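Putative P450-like enzyme (Streptomyces himastatinicus ATCC 53653, PDB 5Z9J) probably acts as a heme-dependent monooxygenase of the cytochrome P450 family, using the iron of a bound heme b to activate molecular oxygen. Local coordinates at residues E112-V117 with L365-T370; M278-P283 with D326-G331; I138-G143 with S147-F152; R153-K158 with L186-D191. One frame throughout, in Å; residues are numbered along the deposited sequence.

Contact 1 (E112-V117 with L365-T370)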
# COMPACT_ATOMS: atom_id res chain seq x y z
N GLU A 112 10.58 -16.36 13.74
CA GLU A 112 10.66 -15.67 15.02
C GLU A 112 9.29 -15.16 15.47
O GLU A 112 8.91 -15.29 16.62
CB GLU A 112 11.63 -14.52 14.90
CG GLU A 112 12.35 -14.16 16.13
CD GLU A 112 13.32 -13.01 15.87
OE1 GLU A 112 14.20 -13.17 14.99
OE2 GLU A 112 13.19 -11.96 16.53
N LEU A 113 8.54 -14.60 14.53
CA LEU A 113 7.18 -14.20 14.81
C LEU A 113 6.31 -15.39 15.21
O LEU A 113 5.55 -15.32 16.19
CB LEU A 113 6.59 -13.47 13.61
CG LEU A 113 7.13 -12.05 13.42
CD1 LEU A 113 6.62 -11.46 12.11
CD2 LEU A 113 6.73 -11.16 14.59
N LEU A 114 6.39 -16.49 14.46
CA LEU A 114 5.50 -17.59 14.75
C LEU A 114 5.91 -18.30 16.04
O LEU A 114 5.07 -18.78 16.80
CB LEU A 114 5.47 -18.58 13.58
CG LEU A 114 4.81 -17.85 12.41
CD1 LEU A 114 4.82 -18.66 11.10
CD2 LEU A 114 3.40 -17.31 12.78
N ASP A 115 7.21 -18.29 16.33
CA ASP A 115 7.68 -18.81 17.61
C ASP A 115 7.02 -18.01 18.72
O ASP A 115 6.78 -18.53 19.80
CB ASP A 115 9.20 -18.73 17.70
CG ASP A 115 9.89 -19.81 16.88
OD1 ASP A 115 9.19 -20.68 16.33
OD2 ASP A 115 11.13 -19.84 16.82
N GLY A 116 6.72 -16.74 18.44
CA GLY A 116 6.01 -15.90 19.37
C GLY A 116 4.59 -16.31 19.70
O GLY A 116 4.12 -16.03 20.79
N VAL A 117 3.87 -16.97 18.77
CA VAL A 117 2.51 -17.42 19.08
C VAL A 117 2.38 -18.94 19.27
O VAL A 117 1.25 -19.46 19.24
CB VAL A 117 1.52 -16.99 17.98
CG1 VAL A 117 1.33 -15.50 17.99
CG2 VAL A 117 1.96 -17.54 16.63
N LEU A 365 1.65 -22.00 5.61
CA LEU A 365 1.10 -23.29 5.12
C LEU A 365 1.79 -24.55 5.67
O LEU A 365 1.15 -25.60 5.83
CB LEU A 365 1.16 -23.33 3.61
CG LEU A 365 0.22 -22.41 2.84
CD1 LEU A 365 0.43 -22.60 1.37
CD2 LEU A 365 -1.23 -22.70 3.22
N ASP A 366 3.10 -24.43 5.90
CA ASP A 366 3.95 -25.54 6.32
C ASP A 366 3.96 -25.72 7.83
O ASP A 366 3.93 -26.85 8.30
CB ASP A 366 5.36 -25.35 5.76
CG ASP A 366 5.44 -25.68 4.28
OD1 ASP A 366 4.54 -26.43 3.74
OD2 ASP A 366 6.38 -25.14 3.64
N ARG A 367 4.07 -24.62 8.57
CA ARG A 367 4.09 -24.64 10.02
C ARG A 367 2.69 -24.75 10.65
O ARG A 367 2.53 -25.38 11.70
CB ARG A 367 4.72 -23.37 10.58
CG ARG A 367 6.11 -23.10 10.15
CD ARG A 367 6.86 -22.04 11.03
NE ARG A 367 6.59 -22.15 12.46
CZ ARG A 367 7.26 -21.48 13.41
NH1 ARG A 367 8.31 -20.73 13.09
NH2 ARG A 367 6.93 -21.62 14.69
N LEU A 368 1.68 -24.13 10.03
CA LEU A 368 0.33 -24.11 10.61
C LEU A 368 -0.67 -24.58 9.60
O LEU A 368 -1.55 -23.83 9.22
CB LEU A 368 -0.04 -22.73 11.08
CG LEU A 368 0.86 -22.19 12.21
CD1 LEU A 368 0.51 -20.75 12.51
CD2 LEU A 368 0.67 -23.05 13.44
N PRO A 369 -0.55 -25.85 9.18
CA PRO A 369 -1.38 -26.33 8.09
C PRO A 369 -2.86 -26.40 8.48
O PRO A 369 -3.71 -26.50 7.60
CB PRO A 369 -0.82 -27.74 7.81
CG PRO A 369 -0.24 -28.16 9.11
CD PRO A 369 0.30 -26.93 9.74
N THR A 370 -3.13 -26.39 9.79
CA THR A 370 -4.51 -26.47 10.29
C THR A 370 -5.10 -25.09 10.51
O THR A 370 -6.27 -24.98 10.88
CB THR A 370 -4.61 -27.27 11.62
OG1 THR A 370 -3.94 -26.56 12.66
CG2 THR A 370 -4.00 -28.65 11.47

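Contact 2 (M278-P283 with D326-G331)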
# COMPACT_ATOMS: atom_id res chain seq x y z
N MET A 278 -4.28 -9.79 -4.85
CA MET A 278 -4.22 -8.36 -5.15
C MET A 278 -5.34 -7.94 -6.11
O MET A 278 -5.96 -6.91 -5.96
CB MET A 278 -2.83 -7.99 -5.69
CG MET A 278 -1.78 -7.85 -4.48
SD MET A 278 -0.23 -7.18 -5.11
CE MET A 278 0.40 -8.59 -5.91
N ARG A 279 -5.62 -8.78 -7.07
CA ARG A 279 -6.67 -8.37 -8.00
C ARG A 279 -8.01 -8.29 -7.27
O ARG A 279 -8.65 -7.25 -7.28
CB ARG A 279 -6.76 -9.35 -9.16
CG ARG A 279 -7.74 -8.88 -10.22
CD ARG A 279 -8.00 -10.04 -11.15
NE ARG A 279 -8.62 -11.21 -10.54
CZ ARG A 279 -9.94 -11.35 -10.35
NH1 ARG A 279 -10.78 -10.35 -10.67
NH2 ARG A 279 -10.42 -12.47 -9.81
N TYR A 280 -8.28 -9.35 -6.50
CA TYR A 280 -9.59 -9.64 -5.89
C TYR A 280 -9.91 -8.83 -4.64
O TYR A 280 -11.08 -8.49 -4.38
CB TYR A 280 -9.65 -11.15 -5.59
CG TYR A 280 -10.93 -11.64 -4.98
CD1 TYR A 280 -11.96 -12.09 -5.79
CD2 TYR A 280 -11.12 -11.65 -3.59
CE1 TYR A 280 -13.14 -12.54 -5.26
CE2 TYR A 280 -12.31 -12.11 -3.04
CZ TYR A 280 -13.31 -12.56 -3.90
OH TYR A 280 -14.52 -13.01 -3.44
N MET A 281 -8.89 -8.52 -3.84
CA MET A 281 -9.09 -7.75 -2.64
C MET A 281 -7.87 -6.83 -2.52
O MET A 281 -6.87 -7.18 -1.89
CB MET A 281 -9.26 -8.68 -1.42
CG MET A 281 -9.62 -7.99 -0.05
SD MET A 281 -9.87 -9.22 1.28
CE MET A 281 -11.18 -10.15 0.50
N SER A 282 -7.96 -5.66 -3.17
CA SER A 282 -6.81 -4.88 -3.50
C SER A 282 -6.43 -4.04 -2.28
O SER A 282 -7.19 -3.15 -1.90
CB SER A 282 -7.12 -4.04 -4.75
OG SER A 282 -7.62 -4.90 -5.81
N PRO A 283 -5.27 -4.34 -1.64
CA PRO A 283 -4.90 -3.53 -0.46
C PRO A 283 -4.95 -2.03 -0.67
O PRO A 283 -5.41 -1.25 0.19
CB PRO A 283 -3.46 -4.01 -0.15
CG PRO A 283 -3.40 -5.37 -0.62
CD PRO A 283 -4.30 -5.42 -1.88
N ASP A 326 -15.43 -12.05 -10.76
CA ASP A 326 -15.82 -12.24 -9.36
C ASP A 326 -15.44 -13.65 -8.84
O ASP A 326 -15.75 -14.01 -7.71
CB ASP A 326 -17.31 -11.95 -9.18
CG ASP A 326 -17.64 -10.46 -9.33
OD1 ASP A 326 -16.70 -9.63 -9.26
OD2 ASP A 326 -18.84 -10.12 -9.49
N VAL A 327 -14.75 -14.41 -9.67
CA VAL A 327 -14.27 -15.72 -9.27
C VAL A 327 -12.82 -15.61 -8.80
O VAL A 327 -12.00 -15.01 -9.48
CB VAL A 327 -14.29 -16.71 -10.38
CG1 VAL A 327 -13.60 -17.98 -9.97
CG2 VAL A 327 -15.77 -17.01 -10.83
N PHE A 328 -12.54 -16.21 -7.66
CA PHE A 328 -11.15 -16.24 -7.16
C PHE A 328 -10.39 -17.40 -7.79
O PHE A 328 -10.71 -18.56 -7.53
CB PHE A 328 -11.12 -16.37 -5.67
CG PHE A 328 -9.73 -16.07 -5.09
CD1 PHE A 328 -9.44 -14.81 -4.65
CD2 PHE A 328 -8.75 -17.04 -5.05
CE1 PHE A 328 -8.17 -14.49 -4.11
CE2 PHE A 328 -7.46 -16.73 -4.48
CZ PHE A 328 -7.19 -15.45 -4.05
N ASP A 329 -9.41 -17.11 -8.63
CA ASP A 329 -8.66 -18.18 -9.32
C ASP A 329 -7.20 -18.12 -8.93
O ASP A 329 -6.47 -17.30 -9.46
CB ASP A 329 -8.82 -18.01 -10.83
CG ASP A 329 -8.18 -19.11 -11.62
OD1 ASP A 329 -7.28 -19.79 -11.10
OD2 ASP A 329 -8.62 -19.35 -12.78
N ALA A 330 -6.77 -19.03 -8.05
CA ALA A 330 -5.42 -18.96 -7.45
C ALA A 330 -4.33 -19.03 -8.50
O ALA A 330 -3.24 -18.50 -8.31
CB ALA A 330 -5.21 -20.07 -6.43
N GLY A 331 -4.66 -19.59 -9.66
CA GLY A 331 -3.68 -19.73 -10.71
C GLY A 331 -3.96 -18.81 -11.87
O GLY A 331 -3.48 -19.05 -12.98

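Contact 3 (I138-G143 with S147-F152)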
# COMPACT_ATOMS: atom_id res chain seq x y z
N ILE A 138 10.94 -3.34 6.70
CA ILE A 138 11.26 -2.01 6.24
C ILE A 138 12.12 -1.31 7.29
O ILE A 138 12.99 -0.57 6.95
CB ILE A 138 10.03 -1.17 5.96
CG1 ILE A 138 9.18 -1.86 4.85
CG2 ILE A 138 10.44 0.16 5.39
CD1 ILE A 138 7.88 -1.14 4.60
N SER A 139 11.85 -1.57 8.55
CA SER A 139 12.63 -0.94 9.63
C SER A 139 14.08 -1.37 9.51
O SER A 139 14.97 -0.51 9.50
CB SER A 139 12.04 -1.31 10.99
OG SER A 139 10.67 -0.91 11.05
N ASP A 140 14.33 -2.65 9.31
CA ASP A 140 15.68 -3.16 9.13
C ASP A 140 16.29 -2.58 7.86
O ASP A 140 17.44 -2.16 7.87
CB ASP A 140 15.68 -4.68 9.01
CG ASP A 140 15.33 -5.35 10.30
OD1 ASP A 140 15.32 -4.66 11.33
OD2 ASP A 140 15.04 -6.56 10.29
N LEU A 141 15.52 -2.46 6.79
CA LEU A 141 16.09 -1.94 5.56
C LEU A 141 16.59 -0.50 5.76
O LEU A 141 17.68 -0.12 5.30
CB LEU A 141 15.08 -2.01 4.43
CG LEU A 141 15.54 -1.27 3.17
CD1 LEU A 141 16.91 -1.82 2.73
CD2 LEU A 141 14.53 -1.43 2.09
N LEU A 142 15.84 0.27 6.55
CA LEU A 142 16.19 1.65 6.87
C LEU A 142 17.26 1.73 7.94
O LEU A 142 17.86 2.78 8.17
CB LEU A 142 14.94 2.40 7.30
CG LEU A 142 13.96 2.69 6.17
CD1 LEU A 142 12.56 3.02 6.69
CD2 LEU A 142 14.51 3.88 5.37
N GLY A 143 17.48 0.62 8.64
CA GLY A 143 18.59 0.53 9.57
C GLY A 143 18.33 1.16 10.93
O GLY A 143 19.25 1.57 11.63
N SER A 147 14.18 -0.94 18.88
CA SER A 147 13.41 -0.05 19.77
C SER A 147 12.60 0.99 18.98
O SER A 147 11.52 1.38 19.40
CB SER A 147 14.34 0.65 20.78
OG SER A 147 15.29 1.48 20.13
N ASP A 148 13.13 1.46 17.86
CA ASP A 148 12.47 2.47 17.03
C ASP A 148 11.30 1.91 16.23
O ASP A 148 10.53 2.67 15.62
CB ASP A 148 13.49 3.12 16.10
CG ASP A 148 14.46 4.03 16.83
OD1 ASP A 148 14.49 3.96 18.06
OD2 ASP A 148 15.23 4.74 16.16
N ARG A 149 11.14 0.59 16.19
CA ARG A 149 10.01 0.04 15.45
C ARG A 149 8.71 0.47 16.17
O ARG A 149 7.66 0.66 15.54
CB ARG A 149 10.09 -1.49 15.33
CG ARG A 149 11.26 -2.03 14.48
CD ARG A 149 11.45 -3.54 14.72
NE ARG A 149 12.64 -4.12 14.09
CZ ARG A 149 13.06 -5.37 14.28
NH1 ARG A 149 12.35 -6.21 15.04
NH2 ARG A 149 14.16 -5.82 13.68
N ALA A 150 8.81 0.66 17.48
CA ALA A 150 7.72 1.18 18.30
C ALA A 150 7.26 2.56 17.83
O ALA A 150 6.07 2.81 17.64
CB ALA A 150 8.15 1.26 19.76
N LEU A 151 8.23 3.44 17.64
CA LEU A 151 7.97 4.82 17.27
C LEU A 151 7.25 4.87 15.92
O LEU A 151 6.41 5.74 15.68
CB LEU A 151 9.29 5.60 17.21
CG LEU A 151 9.23 7.06 16.76
CD1 LEU A 151 8.25 7.80 17.65
CD2 LEU A 151 10.62 7.70 16.81
N PHE A 152 7.53 3.88 15.07
CA PHE A 152 6.89 3.80 13.75
C PHE A 152 5.43 3.32 13.80
O PHE A 152 4.58 3.83 13.06
CB PHE A 152 7.71 2.87 12.84
CG PHE A 152 9.08 3.39 12.47
CD1 PHE A 152 9.46 4.68 12.80
CD2 PHE A 152 9.99 2.59 11.80
CE1 PHE A 152 10.73 5.16 12.45
CE2 PHE A 152 11.26 3.06 11.45
CZ PHE A 152 11.63 4.34 11.78
O HOH W 1 14.42 -2.36 12.74
O HOH W 2 15.67 -7.79 12.65

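Contact 4 (R153-K158 with L186-D191)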
# COMPACT_ATOMS: atom_id res chain seq x y z
N ARG A 153 5.13 2.35 14.66
CA ARG A 153 3.76 1.86 14.75
C ARG A 153 2.86 2.95 15.34
O ARG A 153 1.69 3.08 14.94
CB ARG A 153 3.69 0.58 15.59
CG ARG A 153 2.30 -0.00 15.73
CD ARG A 153 2.10 -1.11 14.71
NE ARG A 153 0.74 -1.65 14.65
CZ ARG A 153 -0.30 -1.07 14.05
NH1 ARG A 153 -0.16 0.10 13.44
NH2 ARG A 153 -1.48 -1.67 14.07
N GLN A 154 3.45 3.79 16.20
CA GLN A 154 2.78 4.97 16.73
C GLN A 154 2.42 5.95 15.62
O GLN A 154 1.27 6.38 15.50
CB GLN A 154 3.69 5.67 17.75
CG GLN A 154 3.05 6.85 18.46
CD GLN A 154 3.94 7.46 19.53
OE1 GLN A 154 4.98 6.90 19.90
NE2 GLN A 154 3.52 8.61 20.05
N TRP A 155 3.41 6.26 14.80
CA TRP A 155 3.22 7.18 13.68
C TRP A 155 2.21 6.64 12.68
O TRP A 155 1.46 7.40 12.08
CB TRP A 155 4.55 7.44 12.96
CG TRP A 155 5.58 8.21 13.73
CD1 TRP A 155 5.42 8.85 14.92
CD2 TRP A 155 6.94 8.42 13.34
NE1 TRP A 155 6.61 9.45 15.30
CE2 TRP A 155 7.55 9.20 14.34
CE3 TRP A 155 7.70 8.02 12.23
CZ2 TRP A 155 8.89 9.59 14.27
CZ3 TRP A 155 9.03 8.41 12.16
CH2 TRP A 155 9.61 9.18 13.17
N MET A 156 2.12 5.31 12.58
CA MET A 156 1.32 4.69 11.55
C MET A 156 -0.15 4.62 11.93
O MET A 156 -1.00 4.45 11.07
CB MET A 156 1.86 3.28 11.26
CG MET A 156 1.09 2.42 10.24
SD MET A 156 1.37 2.99 8.53
CE MET A 156 3.16 3.02 8.52
N ASP A 157 -0.46 4.88 13.20
CA ASP A 157 -1.86 4.95 13.59
C ASP A 157 -2.38 6.36 13.49
O ASP A 157 -3.57 6.56 13.25
CB ASP A 157 -2.05 4.43 15.00
CG ASP A 157 -1.82 2.98 15.10
OD1 ASP A 157 -1.37 2.39 14.09
OD2 ASP A 157 -2.07 2.43 16.17
N LYS A 158 -1.49 7.33 13.65
CA LYS A 158 -1.80 8.73 13.41
C LYS A 158 -2.09 8.96 11.93
O LYS A 158 -2.98 9.74 11.57
CB LYS A 158 -0.67 9.63 13.90
CG LYS A 158 -0.56 9.70 15.42
CD LYS A 158 0.60 10.59 15.84
CE LYS A 158 0.69 10.73 17.35
NZ LYS A 158 1.81 11.65 17.78
N LEU A 186 5.12 15.65 10.68
CA LEU A 186 6.23 15.73 9.74
C LEU A 186 7.45 16.30 10.40
O LEU A 186 8.57 15.91 10.09
CB LEU A 186 5.88 16.61 8.55
CG LEU A 186 4.82 16.03 7.67
CD1 LEU A 186 4.49 16.98 6.52
CD2 LEU A 186 5.28 14.67 7.16
N TRP A 187 7.24 17.20 11.35
CA TRP A 187 8.36 17.79 12.07
C TRP A 187 8.99 16.81 13.03
O TRP A 187 10.21 16.78 13.18
CB TRP A 187 7.92 19.03 12.83
CG TRP A 187 7.90 20.27 12.00
CD1 TRP A 187 8.66 20.53 10.90
CD2 TRP A 187 7.14 21.46 12.25
NE1 TRP A 187 8.39 21.79 10.42
CE2 TRP A 187 7.46 22.39 11.24
CE3 TRP A 187 6.20 21.82 13.23
CZ2 TRP A 187 6.88 23.66 11.17
CZ3 TRP A 187 5.62 23.08 13.16
CH2 TRP A 187 5.97 23.99 12.13
N GLU A 188 8.19 15.94 13.62
CA GLU A 188 8.74 14.94 14.51
C GLU A 188 9.55 13.90 13.76
O GLU A 188 10.65 13.54 14.17
CB GLU A 188 7.64 14.26 15.32
CG GLU A 188 8.13 13.08 16.13
CD GLU A 188 7.03 12.35 16.88
OE1 GLU A 188 5.96 12.95 17.13
OE2 GLU A 188 7.23 11.17 17.19
N MET A 189 9.06 13.50 12.62
CA MET A 189 9.78 12.58 11.76
C MET A 189 11.04 13.18 11.17
O MET A 189 12.06 12.52 11.06
CB MET A 189 8.87 12.09 10.63
CG MET A 189 7.57 11.54 11.14
SD MET A 189 6.65 10.56 9.93
CE MET A 189 5.57 11.79 9.25
N ARG A 190 10.94 14.45 10.78
CA ARG A 190 12.06 15.10 10.16
C ARG A 190 13.20 15.14 11.19
O ARG A 190 14.34 14.86 10.85
CB ARG A 190 11.71 16.50 9.70
CG ARG A 190 12.82 17.14 8.87
CD ARG A 190 12.83 18.64 9.03
NE ARG A 190 12.36 19.00 10.36
CZ ARG A 190 13.15 19.24 11.40
NH1 ARG A 190 14.48 19.15 11.27
NH2 ARG A 190 12.62 19.56 12.57
N ASP A 191 12.85 15.38 12.44
CA ASP A 191 13.91 15.51 13.46
C ASP A 191 14.40 14.14 13.84
O ASP A 191 15.56 13.96 14.17
CB ASP A 191 13.37 16.22 14.70

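Contact 1 (E112-V117 with L365-T370)
Leu114 and Arg367 join the C-terminal ends of two helices of the cytochrome P450 fold, 96-116 and 350-367; the second of these, the L helix of the family, follows the loop that carries the heme-ligating Cys347. The contact illustrates how one long arginine can serve an apolar interior and a polar surface at once. On its packed side, Leu114 is buried, and its CB stands over the centre of the Arg367 guanidinium face, 3.4 Å from CZ. One branch continues this layer, with Leu114 CD1 lying 3.9 Å from Arg367 CD, so that the methylene part of the arginine and its flat head both rest on the leucine. A bend at chi3 (40°) turns the otherwise drawn-out Arg367 chain, bringing its head across the leucine. Behind Leu114 the packing goes on inward, to Phe129 of helix 125-130 and to Ile363 and Leu364 on the L helix itself.

The outer side is looser and belongs to charge. Asp115 is exposed and reaches back from its helix to the guanidinium edge, where Arg367 NH2 donates to OD1 over 2.9 Å in a salt bridge with an N-H...O angle of 150°. The carboxylate and guanidinium planes are 56° apart, far from the flat, two-pronged pairing these groups can form, and the same oxygen takes both contacts. His111 ND1 also pairs with Arg367 NH1, whose second approach, to Asp115 OD1, is a weak bond of 3.4 Å.

Contact 2 (M278-P283 with D326-G331)
Near-trans first torsions in both Tyr280 (chi1 -179°) and Phe328 (chi1 -167°) bring the two rings together between the end of the K helix, 270-280, and the meander loop of the P450 fold. They meet as a T-shaped pair, Phe328 presenting its edge to the face of Tyr280, with planes at 81° and centroids 5.2 Å apart. The approach is off-centre: Phe328 CD1 lies 3.5 Å from Tyr280 CG, near the rim where the ring joins its CB. At the tyrosine edge, Asp326 O sits in the ring plane, 3.9 Å from Tyr280 CE1. Cys252 of helix 240-255 touches both rings, and Arg317 makes a cation-pi contact with Tyr280.

Beside this aromatic pair runs the polar network that marks the family. Glu276 and Arg279 form the ExxR motif of the K helix, joined by a salt bridge through Arg279 NE, while NH1 is bonded to the carbonyls of Pro325 and Asn316. Arg279 NH2 approaches Val327 O to 3.0 Å at the guanidinium edge, and that carbonyl accepts from Arg332, the meander arginine that commonly completes the Glu-Arg-Arg triad of P450s. The loop is shaped further on by an Asx turn at Asp329, and where the K helix ends Ser282 OG donates to Met278 O at 2.6 Å.

Contact 3 (I138-G143 with S147-F152)
Arg149 and Asp140 meet tilted rather than coplanar: their guanidinium and carboxylate planes are 55° apart, and a single donor makes the direct link. Arg149 NH2 reaches the syn lone pair of Asp140 OD1 at 2.9 Å in a salt bridge, with the oxygen lying somewhat out of the guanidinium plane. Two waters, both in that plane at its edge, complete the pairing. One donates a hydrogen bond to Asp140 OD1 and accepts one from Arg149 NE, each at 2.8 Å; the other donates to Asp140 OD2 and accepts a weak bond from Arg149 NH2.

Beneath the charged groups, the extended Arg149 chain passes Ser139, its CG lying 3.6 Å from the serine CB. Phe152 turns its ring edge to the same serine, with CD2 3.6 Å from OG, whose hydrogen bond goes to Leu135 O one turn back in its own helix. Leu235 of helix 224-238 also packs on the phenylalanine.

The corner between helices 132-142 and 147-163, where Gly143 closes the first helix in a Schellman motif, thus packs a serine and a phenylalanine beneath a hydrated ionic rim. Water supplying the bonds that tilted groups cannot make directly would probably steady the ion pair without demanding coplanarity.

Contact 4 (R153-K158 with L186-D191)
Trp155 and Met189 join two antiparallel helices of the P450 fold, 147-163 and 172-202, which correspond to the F and G helices of the family. The local segments run 155° apart, with axes 12.1 Å from each other, and this wide separation is spanned by the indole of Trp155.

Met189 covers one Trp155 face: its CG lies 3.5 Å from the centroid of the six-membered ring, almost on the normal, in a CH-pi contact. The sulfur sits obliquely, 4.1 Å from that centroid, as a Met-aromatic contact whose nearest ring atom is CE3. Chi1 of -53° carries the Met189 chain alongside the indole, the two running opposite ways.

Glu188 meets the ring at its edge. Trp155 NE1 donates to Glu188 OE2 across 2.6 Å, nearly straight at 162° and in the indole plane, though the N-H approaches the oxygen from above the carboxylate plane. Lys158 NZ, 4.4 Å from Glu188 OE1, may add a longer-range attraction at the exposed margin. The face contact and the hydrogen bond together would restrict rotation of the indole.

Met189 also touches Ser228 and Asn232 of helix 224-238, over which the F-G pair lies, as is characteristic of cytochromes P450.

Contacts 3 and 4 use successive turns of helix 147-163 and touch each other, Leu151 CD1 lying 3.6 Å from Glu188 OE2; their centres are 12 Å apart. Contact 2 lies across the centre of the chain from both, and contact 1, about 25 Å from that centre, is the most peripheral. Burial and chemistry do not run in step. Contacts 2 and 3 are both buried, yet one joins aromatic rings beside a dense arginine network and the other a water-bridged ion pair. Contacts 1 and 4, only partly buried, each give a flat group an apolar partner over one face and a carboxylate at its edge, the flat group being an arginine in 112-117/365-370 and a tryptophan in 153-158/186-191.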